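Local coordinates for halocarboxylic acid dehalogenase DehI (Pseudomonas putida, PDB 3BJX), which probably hydrolyses the carbon-halogen bond of small 2-haloacids, releasing halide and leaving the corresponding hydroxyacid, at residues 194-199 against 221-226; 200-205 against 285-290; 140-143 against 147-150. All blocks are in the same frame, centred on the assembly; numbering follows the deposited sequence.

Contacts 1 and 2 touch, their centres 10 Å apart: His196 NE2 meets Ser290 OG at 2.7 Å while His198 NE2 meets Asp286 OD2 at 2.9 Å, both probable hydrogen bonds. Contact 2 also holds a sulfate that may mark the substrate pocket. Contact 3 is remote within the chain: its centre is 31 Å from that of contact 1 and 24 Å from that of contact 2, with nearest atoms about 13 and 11 Å away. Across the dimer the relation changes, because Glu141 of contact 3 packs on Tyr197 of the second subunit, a residue of the 194-199 segment there.

Contact 1: 194-199 against 221-226; sequences DLHYHH and EVLAPV. With SO4 (sulfate ion), chain K.
Leu195 and Ala224 mark the nearest backbone approach, their CA atoms 7.0 Å apart, close to the end of helix 183-195. That helix closes with a Schellman motif: Tyr197, at positive phi, sends its N back to Asp194 O over 2.8 Å. In the 221-226 segment, Val226 N bonds back to Leu223 O.

Leu195 has the largest share of the packing. Its CG lies anti to the backbone N (chi1 -159°), which swings both methyls onto the facing chain. CD2 settles against the backbone, 3.8 Å from Ala224 CA, and also touches Leu223 CB at 4.0 Å. CD1 covers the methyl of Ala224 more loosely, CD1 to CB being 4.2 Å. Beside this, Leu223 CD1 meets the edge of the His196 imidazole nearly in the ring plane, 3.6 Å from His196 CE1. Two polar partners fix the rotation of that ring: ND1 bonds to Val192 O in the preceding turn, and NE2 reaches the hydroxyl of Ser290 on helix 267-299.

Tyr197 faces another way, its OH donating in the ring plane to sulfate O1 at 2.8 Å, while Arg244 of the second subunit makes a cation-pi contact with the ring.

No hydrogen bond joins the two segments, so their mutual hold is apolar. The imidazole offers its CE1–NE2 edge to the leucine methyl, while both of its nitrogens have partners outside the two segments; since a carbonyl can only accept, ND1 must be the donor to Val192 O.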
# COMPACT_ATOMS: atom_id res chain seq x y z
N ASP A 194 -3.09 -11.67 8.79
CA ASP A 194 -4.48 -11.39 8.40
C ASP A 194 -5.17 -10.40 9.35
O ASP A 194 -5.89 -9.51 8.89
CB ASP A 194 -5.29 -12.68 8.26
CG ASP A 194 -4.90 -13.50 7.03
OD1 ASP A 194 -4.23 -12.97 6.10
OD2 ASP A 194 -5.27 -14.70 6.98
N LEU A 195 -4.94 -10.52 10.65
CA LEU A 195 -5.50 -9.56 11.63
C LEU A 195 -5.25 -8.08 11.26
O LEU A 195 -6.11 -7.24 11.46
CB LEU A 195 -4.98 -9.84 13.03
CG LEU A 195 -5.82 -9.28 14.20
CD1 LEU A 195 -6.88 -10.29 14.62
CD2 LEU A 195 -4.93 -8.93 15.38
N HIS A 196 -4.07 -7.79 10.73
CA HIS A 196 -3.65 -6.44 10.37
C HIS A 196 -3.97 -6.14 8.90
O HIS A 196 -3.66 -5.06 8.40
CB HIS A 196 -2.14 -6.32 10.59
CG HIS A 196 -1.73 -6.34 12.03
ND1 HIS A 196 -1.64 -7.50 12.77
CD2 HIS A 196 -1.32 -5.34 12.85
CE1 HIS A 196 -1.24 -7.21 13.99
NE2 HIS A 196 -1.02 -5.91 14.07
N TYR A 197 -4.59 -7.12 8.24
CA TYR A 197 -4.73 -7.16 6.77
C TYR A 197 -3.41 -6.90 6.08
O TYR A 197 -3.29 -6.01 5.22
CB TYR A 197 -5.87 -6.24 6.29
CG TYR A 197 -7.21 -6.73 6.80
CD1 TYR A 197 -7.85 -7.79 6.18
CD2 TYR A 197 -7.80 -6.16 7.93
CE1 TYR A 197 -9.05 -8.28 6.65
CE2 TYR A 197 -9.02 -6.63 8.41
CZ TYR A 197 -9.64 -7.70 7.77
OH TYR A 197 -10.85 -8.18 8.24
N HIS A 198 -2.42 -7.71 6.46
CA HIS A 198 -1.06 -7.64 5.93
C HIS A 198 -0.79 -8.79 4.96
O HIS A 198 -1.47 -9.81 4.99
CB HIS A 198 -0.06 -7.75 7.09
CG HIS A 198 0.15 -6.48 7.86
ND1 HIS A 198 0.77 -6.45 9.09
CD2 HIS A 198 -0.18 -5.19 7.58
CE1 HIS A 198 0.84 -5.20 9.52
NE2 HIS A 198 0.28 -4.42 8.62
N HIS A 199 0.22 -8.64 4.10
CA HIS A 199 0.58 -9.64 3.08
C HIS A 199 1.35 -10.81 3.70
O HIS A 199 1.46 -11.89 3.11
CB HIS A 199 1.44 -8.98 2.00
CG HIS A 199 2.65 -8.31 2.56
ND1 HIS A 199 2.58 -7.16 3.32
CD2 HIS A 199 3.97 -8.64 2.50
CE1 HIS A 199 3.79 -6.81 3.70
NE2 HIS A 199 4.65 -7.68 3.21
N GLU A 221 -5.50 -11.65 22.30
CA GLU A 221 -5.95 -11.00 23.52
C GLU A 221 -5.48 -9.56 23.63
O GLU A 221 -6.15 -8.72 24.28
CB GLU A 221 -5.48 -11.80 24.75
CG GLU A 221 -5.64 -13.32 24.63
CD GLU A 221 -5.21 -14.05 25.90
OE1 GLU A 221 -5.16 -13.39 26.96
OE2 GLU A 221 -4.92 -15.27 25.84
N VAL A 222 -4.32 -9.27 23.04
CA VAL A 222 -3.77 -7.92 23.08
C VAL A 222 -4.07 -7.16 21.77
O VAL A 222 -4.61 -6.08 21.80
CB VAL A 222 -2.22 -7.88 23.45
CG1 VAL A 222 -1.70 -6.43 23.58
CG2 VAL A 222 -1.93 -8.64 24.75
N LEU A 223 -3.73 -7.74 20.63
CA LEU A 223 -3.85 -7.01 19.37
C LEU A 223 -5.23 -7.08 18.72
O LEU A 223 -5.62 -6.15 18.00
CB LEU A 223 -2.78 -7.45 18.37
CG LEU A 223 -1.31 -7.15 18.70
CD1 LEU A 223 -0.42 -7.57 17.52
CD2 LEU A 223 -1.09 -5.68 19.05
N ALA A 224 -5.97 -8.17 18.98
CA ALA A 224 -7.29 -8.33 18.32
C ALA A 224 -8.28 -7.17 18.57
O ALA A 224 -8.94 -6.73 17.63
CB ALA A 224 -7.91 -9.70 18.62
N PRO A 225 -8.38 -6.68 19.82
CA PRO A 225 -9.30 -5.56 20.01
C PRO A 225 -8.82 -4.20 19.51
O PRO A 225 -9.61 -3.26 19.50
CB PRO A 225 -9.50 -5.53 21.54
CG PRO A 225 -8.24 -6.05 22.08
CD PRO A 225 -7.77 -7.10 21.11
N VAL A 226 -7.54 -4.09 19.14
CA VAL A 226 -6.99 -2.79 18.76
C VAL A 226 -6.62 -2.64 17.29
O VAL A 226 -6.86 -1.58 16.71
CB VAL A 226 -5.78 -2.35 19.63
CG1 VAL A 226 -6.22 -2.11 21.04
CG2 VAL A 226 -4.65 -3.38 19.59
S SO4 K . -13.39 -8.85 6.54
O1 SO4 K . -13.09 -9.71 7.69
O2 SO4 K . -13.78 -7.51 6.99
O3 SO4 K . -12.19 -8.74 5.71
O4 SO4 K . -14.48 -9.43 5.75

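Contact 2: 200-205 against 285-290; sequences GPASDF and ADITIS. With SO4 (sulfate ion), chain E.
Ala202 opens the contact, directing its methyl at Ile287 on the long helix 267-299; Ala202 CB lies 3.6 Å from Ile287 CG1. It is also the N-cap of helix 203-208, and its carbonyl O receives the N-H of Phe205.

Ser203 starts the helix and turns to the sulfate instead. Its backbone N donates to sulfate O4 over 3.2 Å, with an N-H...O angle of 147°. Its hydroxyl approaches O3 as well, but at a separation too short to be relied on. Phe52 N and Trp49 NE1 also donate to the ion.

Asp204 comes next, its side chain sliding past that of Ile287 in the opposite direction. CG2 of Ile287, anti to its own backbone N, is thereby brought over the flat face of the carboxylate, 3.2 Å from Asp204 OD1. Asp204 OD1 also lies 2.9 Å from sulfate O1. The other oxygen, OD2, accepts from Asn129 ND2 on helix 112-143, which steadies the carboxylate. With an alanine here, the Asn129 amide would probably lose its acceptor and the Ile287 methyl the flat group it rests on.

Phe205 follows, its CE2 meeting Ile287 CD1 at 3.6 Å, the methyl approaching the ring obliquely. CG1 and CD1 of the isoleucine both lie against the Ala202 methyl, whereas CG2 has the carboxylate.

A main-chain N-H in the first turn of a helix, offered to an anion, is a classic helix N-terminal anion site, and the helix dipole would probably favour the bound charge. Such a buried site is consistent with a pocket that receives the carboxylate of a haloacid.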
# COMPACT_ATOMS: atom_id res chain seq x y z
N GLY A 200 1.91 -10.57 4.89
CA GLY A 200 2.69 -11.56 5.59
C GLY A 200 3.00 -11.13 7.02
O GLY A 200 2.65 -10.00 7.45
N PRO A 201 3.62 -12.04 7.80
CA PRO A 201 4.00 -11.74 9.16
C PRO A 201 5.31 -10.91 9.27
O PRO A 201 6.29 -11.20 8.60
CB PRO A 201 4.18 -13.13 9.76
CG PRO A 201 4.57 -13.97 8.63
CD PRO A 201 3.94 -13.42 7.41
N ALA A 202 5.31 -9.89 10.14
CA ALA A 202 6.49 -9.04 10.36
C ALA A 202 7.54 -9.85 11.08
O ALA A 202 7.20 -10.80 11.79
CB ALA A 202 6.11 -7.85 11.20
N SER A 203 8.81 -9.45 10.92
CA SER A 203 9.92 -10.10 11.64
C SER A 203 9.60 -10.17 13.12
O SER A 203 10.03 -11.10 13.81
CB SER A 203 11.24 -9.34 11.48
OG SER A 203 11.60 -9.20 10.12
N ASP A 204 8.82 -9.18 13.58
CA ASP A 204 8.43 -9.05 14.99
C ASP A 204 7.72 -10.28 15.47
O ASP A 204 7.97 -10.75 16.58
CB ASP A 204 7.46 -7.88 15.18
CG ASP A 204 8.06 -6.56 14.78
OD1 ASP A 204 8.41 -6.39 13.58
OD2 ASP A 204 8.15 -5.70 15.67
N PHE A 205 6.81 -10.75 14.62
CA PHE A 205 5.98 -11.94 14.87
C PHE A 205 6.77 -13.24 14.66
O PHE A 205 6.57 -14.20 15.40
CB PHE A 205 4.69 -11.88 14.05
CG PHE A 205 3.84 -10.68 14.36
CD1 PHE A 205 3.62 -10.27 15.69
CD2 PHE A 205 3.25 -9.93 13.34
CE1 PHE A 205 2.86 -9.15 15.98
CE2 PHE A 205 2.48 -8.81 13.63
CZ PHE A 205 2.28 -8.42 14.95
N ALA A 285 4.68 1.22 9.77
CA ALA A 285 3.81 2.04 10.65
C ALA A 285 2.90 1.14 11.51
O ALA A 285 2.90 1.26 12.74
CB ALA A 285 3.00 3.06 9.88
N ASP A 286 2.16 0.22 10.88
CA ASP A 286 1.23 -0.64 11.62
C ASP A 286 1.97 -1.44 12.67
O ASP A 286 1.50 -1.54 13.82
CB ASP A 286 0.53 -1.66 10.71
CG ASP A 286 -0.38 -1.02 9.67
OD1 ASP A 286 -0.76 0.16 9.80
OD2 ASP A 286 -0.73 -1.72 8.72
N ILE A 287 3.10 -2.04 12.27
CA ILE A 287 3.87 -2.90 13.16
C ILE A 287 4.52 -2.08 14.25
O ILE A 287 4.53 -2.52 15.41
CB ILE A 287 4.93 -3.80 12.43
CG1 ILE A 287 4.28 -4.74 11.39
CG2 ILE A 287 5.70 -4.64 13.44
CD1 ILE A 287 3.26 -5.73 11.94
N THR A 288 5.04 -0.90 13.91
CA THR A 288 5.56 0.02 14.91
C THR A 288 4.53 0.22 16.04
O THR A 288 4.87 0.15 17.24
CB THR A 288 6.04 1.40 14.32
OG1 THR A 288 7.18 1.23 13.47
CG2 THR A 288 6.47 2.34 15.46
N ILE A 289 3.28 0.47 15.67
CA ILE A 289 2.20 0.64 16.65
C ILE A 289 1.86 -0.61 17.46
O ILE A 289 1.66 -0.53 18.67
CB ILE A 289 0.89 1.18 15.98
CG1 ILE A 289 1.13 2.57 15.37
CG2 ILE A 289 -0.26 1.23 16.97
CD1 ILE A 289 0.11 2.90 14.29
N SER A 290 1.73 -1.76 16.78
CA SER A 290 1.23 -2.98 17.41
C SER A 290 2.16 -3.46 18.54
O SER A 290 1.69 -3.92 19.60
CB SER A 290 1.11 -4.11 16.37
OG SER A 290 0.04 -3.90 15.46
S SO4 E . 10.05 -5.94 10.04
O1 SO4 E . 10.25 -5.62 11.46
O2 SO4 E . 10.20 -4.73 9.23
O3 SO4 E . 11.05 -6.92 9.63
O4 SO4 E . 8.72 -6.50 9.79

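Contact 3: 140-143 against 147-150; sequences SESM and PVGG
Val148 presses a single methyl into the last turn of helix 112-143, and the tight part of the contact is built on that group. CG2 lies 3.8 Å from Glu141 CB and 3.9 Å from Ser142 CB, and it sits equally close to the helix backbone, 3.8 Å from Ser142 N. With CG2 anti to the carbonyl carbon (chi1 175° for CG1), the methyl fits between two consecutive residues of the helix. The Ser142 hydroxyl stays out of this packing, since it bonds back to Ala138 O one turn earlier.

Structurally this is a chain reversal after a helix: only three residues separate the segments, and the extended return of Pro147 and Val148 folds back over the helix end. The nearest CA atoms are those of Ser142 and Pro147, 6.2 Å apart.

Glu141 bends at chi2 (47°) and takes its carboxylate away from the valine into a group of arginines, OE2 pairing with Arg146 and Arg248 and OE1 with Arg244. Arg248 also bonds to Pro147 O, so one guanidinium joins helix and loop where the two segments themselves share no hydrogen bond.

Packing slackens toward Pro147, which is exposed to solvent and points its CB bond away from the helix; its side chain comes no nearer than 6.2 Å to the 140-143 segment. Beyond Val148 the chain departs through Gly149 and Gly150, both at positive phi, a backbone region that favours glycine, with Gly150 exposed.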
# COMPACT_ATOMS: atom_id res chain seq x y z
N SER A 140 10.74 5.26 -0.61
CA SER A 140 9.48 5.26 -1.32
C SER A 140 9.26 6.62 -1.95
O SER A 140 8.84 6.73 -3.11
CB SER A 140 8.32 4.93 -0.39
OG SER A 140 7.08 5.04 -1.08
N GLU A 141 9.57 7.66 -1.18
CA GLU A 141 9.37 9.03 -1.61
C GLU A 141 10.20 9.40 -2.86
O GLU A 141 9.69 10.02 -3.80
CB GLU A 141 9.66 9.95 -0.42
CG GLU A 141 8.78 11.17 -0.28
CD GLU A 141 7.30 10.92 -0.42
OE1 GLU A 141 6.78 9.88 0.02
OE2 GLU A 141 6.63 11.81 -0.97
N SER A 142 11.48 9.00 -2.87
CA SER A 142 12.36 9.26 -4.01
C SER A 142 12.02 8.37 -5.22
O SER A 142 12.06 8.82 -6.38
CB SER A 142 13.83 9.13 -3.61
OG SER A 142 14.12 7.87 -3.02
N MSE A 143 11.68 7.11 -4.94
CA MSE A 143 11.11 6.21 -5.94
C MSE A 143 9.98 6.88 -6.70
O MSE A 143 9.85 6.72 -7.90
CB MSE A 143 10.59 4.94 -5.27
CG MSE A 143 10.00 3.92 -6.22
SE MSE A 143 11.26 3.42 -7.64
CE MSE A 143 12.82 2.99 -6.53
N PRO A 147 11.05 15.06 -3.36
CA PRO A 147 12.36 15.34 -2.76
C PRO A 147 12.61 14.68 -1.38
O PRO A 147 11.72 14.56 -0.53
CB PRO A 147 12.39 16.87 -2.69
CG PRO A 147 10.97 17.29 -2.65
CD PRO A 147 10.19 16.27 -3.43
N VAL A 148 13.84 14.24 -1.20
CA VAL A 148 14.22 13.60 0.03
C VAL A 148 15.50 14.29 0.52
O VAL A 148 16.52 14.23 -0.15
CB VAL A 148 14.42 12.08 -0.18
CG1 VAL A 148 14.94 11.45 1.07
CG2 VAL A 148 13.13 11.44 -0.54
N GLY A 149 15.41 14.97 1.66
CA GLY A 149 16.54 15.68 2.23
C GLY A 149 16.95 16.96 1.51
O GLY A 149 16.16 17.54 0.76
N GLY A 150 18.20 17.36 1.72
CA GLY A 150 18.75 18.60 1.18
C GLY A 150 18.41 19.76 2.09
O GLY A 150 18.57 20.93 1.74